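Local coordinates for RagB/SusD domain protein (Flavobacterium johnsoniae, PDB 5J5U) that binds chitin as a SusD homolog of a polysaccharide utilization locus, probably capturing chitin chains at the cell surface before their uptake, at residues A[60-65]-A[436-441]; A[301-306]-A[430-435]. One frame throughout, in Å; residues are numbered along the deposited sequence.

Contact 1 of 2, residues A[60-65]-A[436-441]; sequences SKFKKV and SDSQTG
Two lysines converge on one carboxylate oxygen: Lys61 NZ and Lys63 NZ both donate to OD2 of Asp437, and the three residues make a salt-bridge network. The two ammonium groups come from different directions. Lys61 NZ meets Asp437 OD2 at 2.8 Å, on the syn lone pair of that oxygen. Lys63, its chain extended, brings NZ to Asp437 OD2 at 3.0 Å from above the carboxylate plane. Glu57, on helix 53-60, forms salt bridges with both lysines as well, and a water spans Lys61 NZ and Asp437 OD1. An alanine in place of Asp437 would probably leave the two ammonium groups sharing Glu57 alone among the carboxylates described and give Lys61 and Lys63 more freedom to turn.

Next along the loop, Ser438 turns OG anti to the backbone N (chi1 -178°) and donates to Lys61 O at 2.6 Å; the same OG is also hydrogen-bonded with Gly442 N. Gln439 N then bonds to Phe62 O at 3.1 Å, and the side chain of Gln439 runs out at about a right angle to that of Lys63, its amide near Lys63 CB and CG. Gln439 OE1 accepts from Lys64 N at 2.9 Å, the donor standing above the amide carbonyl plane, while a second water joins NE2 to Lys64 O. Thr440 OG1, which is hydrogen-bonded to Val443 O, lies 3.1 Å from Phe62 CD2. Phe62, with positive phi, is the first residue after helix 53-60 to leave helical geometry, and the segment 436-441 closes with a type I beta turn from Ser438 to Gly441: a loop-to-loop contact in a mainly helical SusD-family fold.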
ATOM      1  N   SER A  60      14.557   4.015  -7.415  1.00 11.71           N
ATOM      2  CA  SER A  60      15.589   3.387  -6.625  1.00 13.55           C
ATOM      3  C   SER A  60      16.704   4.392  -6.256  1.00 15.29           C
ATOM      4  O   SER A  60      17.098   4.486  -5.102  1.00 10.97           O
ATOM      5  CB  SER A  60      16.144   2.195  -7.407  1.00 11.82           C
ATOM      6  OG  SER A  60      16.744   1.274  -6.542  1.00 17.43           O
ATOM      7  N   LYS A  61      17.166   5.170  -7.237  1.00 15.71           N
ATOM      8  CA  LYS A  61      18.269   6.115  -7.013  1.00 15.40           C
ATOM      9  C   LYS A  61      17.828   7.525  -6.559  1.00 14.15           C
ATOM     10  O   LYS A  61      18.670   8.307  -6.133  1.00 12.88           O
ATOM     11  CB  LYS A  61      19.108   6.245  -8.285  1.00 13.16           C
ATOM     12  CG  LYS A  61      19.769   4.966  -8.710  1.00 16.09           C
ATOM     13  CD  LYS A  61      20.842   5.205  -9.771  1.00 19.70           C
ATOM     14  CE  LYS A  61      20.291   5.739 -11.066  1.00 20.69           C
ATOM     15  NZ  LYS A  61      21.352   5.795 -12.146  1.00 23.75           N
ATOM     16  N   PHE A  62      16.527   7.822  -6.647  1.00 11.11           N
ATOM     17  CA  PHE A  62      15.923   9.121  -6.280  1.00 11.76           C
ATOM     18  C   PHE A  62      16.203  10.254  -7.295  1.00 11.12           C
ATOM     19  O   PHE A  62      17.067  11.097  -7.101  1.00 12.80           O
ATOM     20  CB  PHE A  62      16.375   9.555  -4.877  1.00 13.70           C
ATOM     21  CG  PHE A  62      16.319   8.439  -3.852  1.00 15.72           C
ATOM     22  CD1 PHE A  62      15.330   7.450  -3.929  1.00 11.20           C
ATOM     23  CD2 PHE A  62      17.259   8.376  -2.821  1.00 13.48           C
ATOM     24  CE1 PHE A  62      15.271   6.435  -3.008  1.00 11.14           C
ATOM     25  CE2 PHE A  62      17.220   7.371  -1.888  1.00 10.57           C
ATOM     26  CZ  PHE A  62      16.227   6.379  -1.974  1.00 11.54           C
ATOM     27  N   LYS A  63      15.452  10.253  -8.383  1.00 13.62           N
ATOM     28  CA  LYS A  63      15.490  11.336  -9.345  1.00 12.66           C
ATOM     29  C   LYS A  63      14.060  11.851  -9.584  1.00 11.30           C
ATOM     30  O   LYS A  63      13.118  11.064  -9.669  1.00  8.77           O
ATOM     31  CB  LYS A  63      16.128  10.880 -10.662  1.00 10.53           C
ATOM     32  CG  LYS A  63      17.578  10.517 -10.550  1.00 13.10           C
ATOM     33  CD  LYS A  63      18.207  10.339 -11.921  1.00 15.03           C
ATOM     34  CE  LYS A  63      19.643   9.855 -11.796  1.00 14.33           C
ATOM     35  NZ  LYS A  63      20.236   9.702 -13.135  1.00 18.41           N
ATOM     36  N   LYS A  64      13.904  13.169  -9.666  1.00 12.72           N
ATOM     37  CA  LYS A  64      12.588  13.786  -9.796  1.00 16.03           C
ATOM     38  C   LYS A  64      12.097  13.842 -11.220  1.00 14.87           C
ATOM     39  O   LYS A  64      12.833  14.236 -12.120  1.00 15.17           O
ATOM     40  CB  LYS A  64      12.593  15.217  -9.248  1.00 16.07           C
ATOM     41  CG  LYS A  64      13.055  15.337  -7.844  1.00 18.91           C
ATOM     42  CD  LYS A  64      12.377  16.515  -7.177  1.00 22.84           C
ATOM     43  CE  LYS A  64      12.976  17.833  -7.601  1.00 29.00           C
ATOM     44  NZ  LYS A  64      12.601  18.929  -6.646  1.00 40.86           N
ATOM     45  N   VAL A  65      10.843  13.451 -11.399  1.00 14.83           N
ATOM     46  CA  VAL A  65      10.082  13.693 -12.632  1.00 14.60           C
ATOM     47  C   VAL A  65       8.724  14.177 -12.140  1.00 16.43           C
ATOM     48  O   VAL A  65       8.015  13.431 -11.425  1.00 17.29           O
ATOM     49  CB  VAL A  65       9.911  12.424 -13.516  1.00 18.27           C
ATOM     50  CG1 VAL A  65       9.229  12.776 -14.838  1.00 14.30           C
ATOM     51  CG2 VAL A  65      11.255  11.753 -13.790  1.00 14.18           C
ATOM     52  N   SER A 436      26.118   8.008  -7.254  1.00 23.85           N
ATOM     53  CA  SER A 436      26.672   9.349  -7.251  1.00 17.77           C
ATOM     54  C   SER A 436      25.702  10.344  -7.880  1.00 18.15           C
ATOM     55  O   SER A 436      25.807  11.558  -7.658  1.00 18.81           O
ATOM     56  CB  SER A 436      28.006   9.362  -7.990  1.00 19.50           C
ATOM     57  OG  SER A 436      27.795   9.120  -9.369  1.00 18.17           O
ATOM     58  N   ASP A 437      24.759   9.830  -8.658  1.00 16.83           N
ATOM     59  CA  ASP A 437      23.748  10.676  -9.294  1.00 12.56           C
ATOM     60  C   ASP A 437      22.436  10.714  -8.521  1.00 14.17           C
ATOM     61  O   ASP A 437      21.432  11.180  -9.048  1.00 18.59           O
ATOM     62  CB  ASP A 437      23.473  10.225 -10.747  1.00 13.27           C
ATOM     63  CG  ASP A 437      23.135   8.730 -10.857  1.00 19.13           C
ATOM     64  OD1 ASP A 437      23.457   7.954  -9.922  1.00 19.40           O
ATOM     65  OD2 ASP A 437      22.550   8.320 -11.889  1.00 21.49           O
ATOM     66  N   SER A 438      22.423  10.225  -7.284  1.00 14.45           N
ATOM     67  CA  SER A 438      21.227  10.371  -6.456  1.00 15.58           C
ATOM     68  C   SER A 438      20.958  11.851  -6.092  1.00 18.33           C
ATOM     69  O   SER A 438      21.778  12.512  -5.447  1.00 11.95           O
ATOM     70  CB  SER A 438      21.347   9.545  -5.191  1.00 11.89           C
ATOM     71  OG  SER A 438      20.164   9.646  -4.403  1.00 12.49           O
ATOM     72  N   GLN A 439      19.793  12.364  -6.471  1.00 17.42           N
ATOM     73  CA  GLN A 439      19.536  13.799  -6.278  1.00 16.12           C
ATOM     74  C   GLN A 439      19.372  14.135  -4.804  1.00 14.61           C
ATOM     75  O   GLN A 439      19.440  15.297  -4.449  1.00 18.62           O
ATOM     76  CB  GLN A 439      18.308  14.262  -7.093  1.00 14.31           C
ATOM     77  CG  GLN A 439      18.615  14.398  -8.607  1.00 12.73           C
ATOM     78  CD  GLN A 439      17.376  14.517  -9.528  1.00 18.18           C
ATOM     79  OE1 GLN A 439      16.244  14.759  -9.082  1.00 16.31           O
ATOM     80  NE2 GLN A 439      17.601  14.326 -10.829  1.00 15.69           N
ATOM     81  N   THR A 440      19.198  13.131  -3.943  1.00 13.18           N
ATOM     82  CA  THR A 440      19.152  13.366  -2.489  1.00 13.94           C
ATOM     83  C   THR A 440      20.380  12.869  -1.706  1.00 12.99           C
ATOM     84  O   THR A 440      20.373  12.880  -0.465  1.00 15.20           O
ATOM     85  CB  THR A 440      17.927  12.699  -1.839  1.00 14.55           C
ATOM     86  OG1 THR A 440      17.925  11.320  -2.188  1.00 12.49           O
ATOM     87  CG2 THR A 440      16.641  13.310  -2.325  1.00 18.41           C
ATOM     88  N   GLY A 441      21.426  12.436  -2.413  1.00 13.00           N
ATOM     89  CA  GLY A 441      22.591  11.876  -1.749  1.00 15.44           C
ATOM     90  C   GLY A 441      22.274  10.594  -0.989  1.00 11.88           C
ATOM     91  O   GLY A 441      22.914  10.275   0.013  1.00 13.51           O
TER
HETATM   92  O   HOH W   1      24.210   5.182 -10.670  1.00 20.04           O
HETATM   93  O   HOH W   2      15.377  14.625 -12.467  1.00 16.86           O

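Contact 2 of 2, residues A[301-306]-A[430-435]; sequences GVRPGV and LLPITN
Pro304 meets two aliphatic side chains of the other loop in the close-packed part of this contact. Pro304 CD touches Leu431 CD1 at 3.8 Å, the two side chains crossing at about a right angle. Pro304 CB meets Ile433 CD1 at 3.9 Å. Ile433 reaches it with this terminal methyl, which chi2 (-65°) puts there. Beside them Gly305 faces Asn435 with no side chain between: Asn435 ND2 donates to Gly305 O at 3.1 Å, a moderately bent bond (146° at the hydrogen), and Asn435 OD1 lies 3.7 Å from Gly305 CA. A beta carbon on Gly305 would run into that OD1, and the backbone angles there also call for glycine.

Pro304 and Gly305 are the central residues of a type II beta turn from Arg303 to Val306, closed by Val306 N to Arg303 O; the turn lies in the long loop between strands 280-281 and 320-321, and Ser262 of helix 262-270 also packs on Pro304 and Leu431.

The other flank is looser and more exposed. The chain of Arg303 bends at chi2 (92°). Its guanidinium presents one face to Leu431 CD2, which lies 3.7 Å above the plane and offset toward the rim. Pro432 CD comes only to 4.1 Å from Arg303 NH2. Here a water does the joining: it accepts from Arg303 NE at the guanidinium edge and donates to Pro304 O and Pro432 O.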
ATOM      1  N   GLY A 301      17.951 -11.434  -5.877  1.00 21.40           N
ATOM      2  CA  GLY A 301      17.311 -10.235  -6.383  1.00 15.47           C
ATOM      3  C   GLY A 301      18.320  -9.276  -6.996  1.00 17.87           C
ATOM      4  O   GLY A 301      19.523  -9.546  -7.011  1.00 18.87           O
ATOM      5  N   VAL A 302      17.828  -8.153  -7.505  1.00 15.82           N
ATOM      6  CA  VAL A 302      18.694  -7.126  -8.075  1.00 12.04           C
ATOM      7  C   VAL A 302      18.931  -6.072  -7.000  1.00 13.38           C
ATOM      8  O   VAL A 302      17.979  -5.573  -6.398  1.00 11.05           O
ATOM      9  CB  VAL A 302      18.074  -6.455  -9.346  1.00 17.65           C
ATOM     10  CG1 VAL A 302      18.969  -5.298  -9.833  1.00 11.89           C
ATOM     11  CG2 VAL A 302      17.863  -7.477 -10.469  1.00 10.05           C
ATOM     12  N   ARG A 303      20.197  -5.739  -6.765  1.00 11.94           N
ATOM     13  CA  ARG A 303      20.554  -4.715  -5.794  1.00 15.65           C
ATOM     14  C   ARG A 303      19.922  -3.358  -6.152  1.00 14.62           C
ATOM     15  O   ARG A 303      20.003  -2.909  -7.306  1.00 13.26           O
ATOM     16  CB  ARG A 303      22.084  -4.577  -5.713  1.00 17.54           C
ATOM     17  CG  ARG A 303      22.607  -3.507  -4.742  1.00 17.12           C
ATOM     18  CD  ARG A 303      22.867  -4.077  -3.362  1.00 28.42           C
ATOM     19  NE  ARG A 303      23.311  -3.061  -2.406  1.00 34.41           N
ATOM     20  CZ  ARG A 303      23.902  -3.327  -1.236  1.00 39.10           C
ATOM     21  NH1 ARG A 303      24.158  -4.586  -0.869  1.00 28.84           N
ATOM     22  NH2 ARG A 303      24.261  -2.322  -0.441  1.00 31.09           N
ATOM     23  N   PRO A 304      19.293  -2.707  -5.162  1.00 13.15           N
ATOM     24  CA  PRO A 304      18.745  -1.356  -5.366  1.00 12.05           C
ATOM     25  C   PRO A 304      19.815  -0.397  -5.891  1.00 13.54           C
ATOM     26  O   PRO A 304      20.945  -0.412  -5.424  1.00 13.04           O
ATOM     27  CB  PRO A 304      18.270  -0.946  -3.967  1.00 14.00           C
ATOM     28  CG  PRO A 304      18.013  -2.262  -3.256  1.00 14.02           C
ATOM     29  CD  PRO A 304      19.069  -3.204  -3.793  1.00 13.19           C
ATOM     30  N   GLY A 305      19.460   0.397  -6.893  1.00 16.58           N
ATOM     31  CA  GLY A 305      20.394   1.321  -7.504  1.00 11.02           C
ATOM     32  C   GLY A 305      21.096   0.705  -8.699  1.00 16.27           C
ATOM     33  O   GLY A 305      21.836   1.376  -9.405  1.00 20.35           O
ATOM     34  N   VAL A 306      20.831  -0.569  -8.953  1.00 13.74           N
ATOM     35  CA  VAL A 306      21.508  -1.286 -10.028  1.00 15.48           C
ATOM     36  C   VAL A 306      20.506  -1.713 -11.087  1.00 13.33           C
ATOM     37  O   VAL A 306      19.492  -2.310 -10.767  1.00 12.89           O
ATOM     38  CB  VAL A 306      22.280  -2.533  -9.477  1.00 15.67           C
ATOM     39  CG1 VAL A 306      22.863  -3.375 -10.612  1.00 13.92           C
ATOM     40  CG2 VAL A 306      23.370  -2.095  -8.500  1.00 17.11           C
ATOM     41  N   LEU A 430      16.674  -0.449   5.157  1.00 17.29           N
ATOM     42  CA  LEU A 430      16.856  -0.563   3.727  1.00 18.80           C
ATOM     43  C   LEU A 430      18.326  -0.543   3.426  1.00 14.18           C
ATOM     44  O   LEU A 430      19.117  -0.115   4.238  1.00 18.65           O
ATOM     45  CB  LEU A 430      16.126   0.571   2.964  1.00 18.21           C
ATOM     46  CG  LEU A 430      14.591   0.675   3.147  1.00 17.17           C
ATOM     47  CD1 LEU A 430      13.984   1.812   2.293  1.00 13.25           C
ATOM     48  CD2 LEU A 430      13.883  -0.676   2.877  1.00 10.10           C
ATOM     49  N   LEU A 431      18.685  -1.061   2.265  1.00 19.05           N
ATOM     50  CA  LEU A 431      20.046  -0.989   1.788  1.00 15.46           C
ATOM     51  C   LEU A 431      20.340   0.442   1.451  1.00 16.52           C
ATOM     52  O   LEU A 431      19.506   1.119   0.866  1.00 14.31           O
ATOM     53  CB  LEU A 431      20.231  -1.883   0.561  1.00 18.78           C
ATOM     54  CG  LEU A 431      20.132  -3.365   0.926  1.00 24.38           C
ATOM     55  CD1 LEU A 431      20.087  -4.286  -0.299  1.00 15.03           C
ATOM     56  CD2 LEU A 431      21.338  -3.682   1.810  1.00 19.45           C
ATOM     57  N   PRO A 432      21.547   0.899   1.786  1.00 14.22           N
ATOM     58  CA  PRO A 432      21.925   2.292   1.536  1.00 13.72           C
ATOM     59  C   PRO A 432      22.091   2.538   0.042  1.00 13.45           C
ATOM     60  O   PRO A 432      22.563   1.676  -0.680  1.00 13.34           O
ATOM     61  CB  PRO A 432      23.242   2.438   2.298  1.00 18.17           C
ATOM     62  CG  PRO A 432      23.802   1.044   2.312  1.00 25.51           C
ATOM     63  CD  PRO A 432      22.620   0.133   2.442  1.00 15.38           C
ATOM     64  N   ILE A 433      21.627   3.692  -0.413  1.00 13.69           N
ATOM     65  CA  ILE A 433      21.777   4.119  -1.798  1.00 14.92           C
ATOM     66  C   ILE A 433      22.993   5.035  -1.930  1.00 17.29           C
ATOM     67  O   ILE A 433      23.008   6.135  -1.384  1.00 16.44           O
ATOM     68  CB  ILE A 433      20.477   4.827  -2.289  1.00 14.66           C
ATOM     69  CG1 ILE A 433      19.299   3.824  -2.304  1.00 11.41           C
ATOM     70  CG2 ILE A 433      20.669   5.462  -3.665  1.00 11.12           C
ATOM     71  CD1 ILE A 433      19.483   2.694  -3.321  1.00 10.56           C
ATOM     72  N   THR A 434      24.011   4.597  -2.666  1.00 17.70           N
ATOM     73  CA  THR A 434      25.260   5.356  -2.715  1.00 21.02           C
ATOM     74  C   THR A 434      25.560   5.874  -4.120  1.00 17.67           C
ATOM     75  O   THR A 434      26.590   6.513  -4.341  1.00 19.72           O
ATOM     76  CB  THR A 434      26.475   4.494  -2.237  1.00 20.88           C
ATOM     77  OG1 THR A 434      26.544   3.275  -2.990  1.00 21.26           O
ATOM     78  CG2 THR A 434      26.367   4.174  -0.725  1.00 21.56           C
ATOM     79  N   ASN A 435      24.623   5.669  -5.042  1.00 13.86           N
ATOM     80  CA  ASN A 435      24.760   6.189  -6.405  1.00 15.37           C
ATOM     81  C   ASN A 435      25.126   7.672  -6.434  1.00 20.38           C
ATOM     82  O   ASN A 435      24.511   8.500  -5.740  1.00 20.10           O
ATOM     83  CB  ASN A 435      23.462   5.972  -7.182  1.00 16.28           C
ATOM     84  CG  ASN A 435      23.066   4.524  -7.227  1.00 15.72           C
ATOM     85  OD1 ASN A 435      22.588   3.969  -6.228  1.00 17.70           O
ATOM     86  ND2 ASN A 435      23.301   3.882  -8.364  1.00 13.61           N
TER
HETATM   87  O   HOH W   3      22.274  -0.450  -2.747  1.00 20.83           O

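Overall arrangement
Contacts 1 and 2 share one long loop, the one between helices 415-425 and 452-457: residues 430-435 meet the turn at 301-306, and 436-441 follow directly to meet the exit of helix 53-60. Their centres are 12 Å apart, on the same side of the chain's centre and about 22 and 21 Å from it, centre to centre. Ser60 ties the two together, Ser60 OG lying 2.9 Å from Gly305 N in a probable hydrogen bond and Ser60 O 3.5 Å from Ile433 CD1. Lys61 CD also packs on Asn435 ND2. Three regions far apart in sequence thus meet here; no sugar-binding site can be placed in relation to either contact from their geometry.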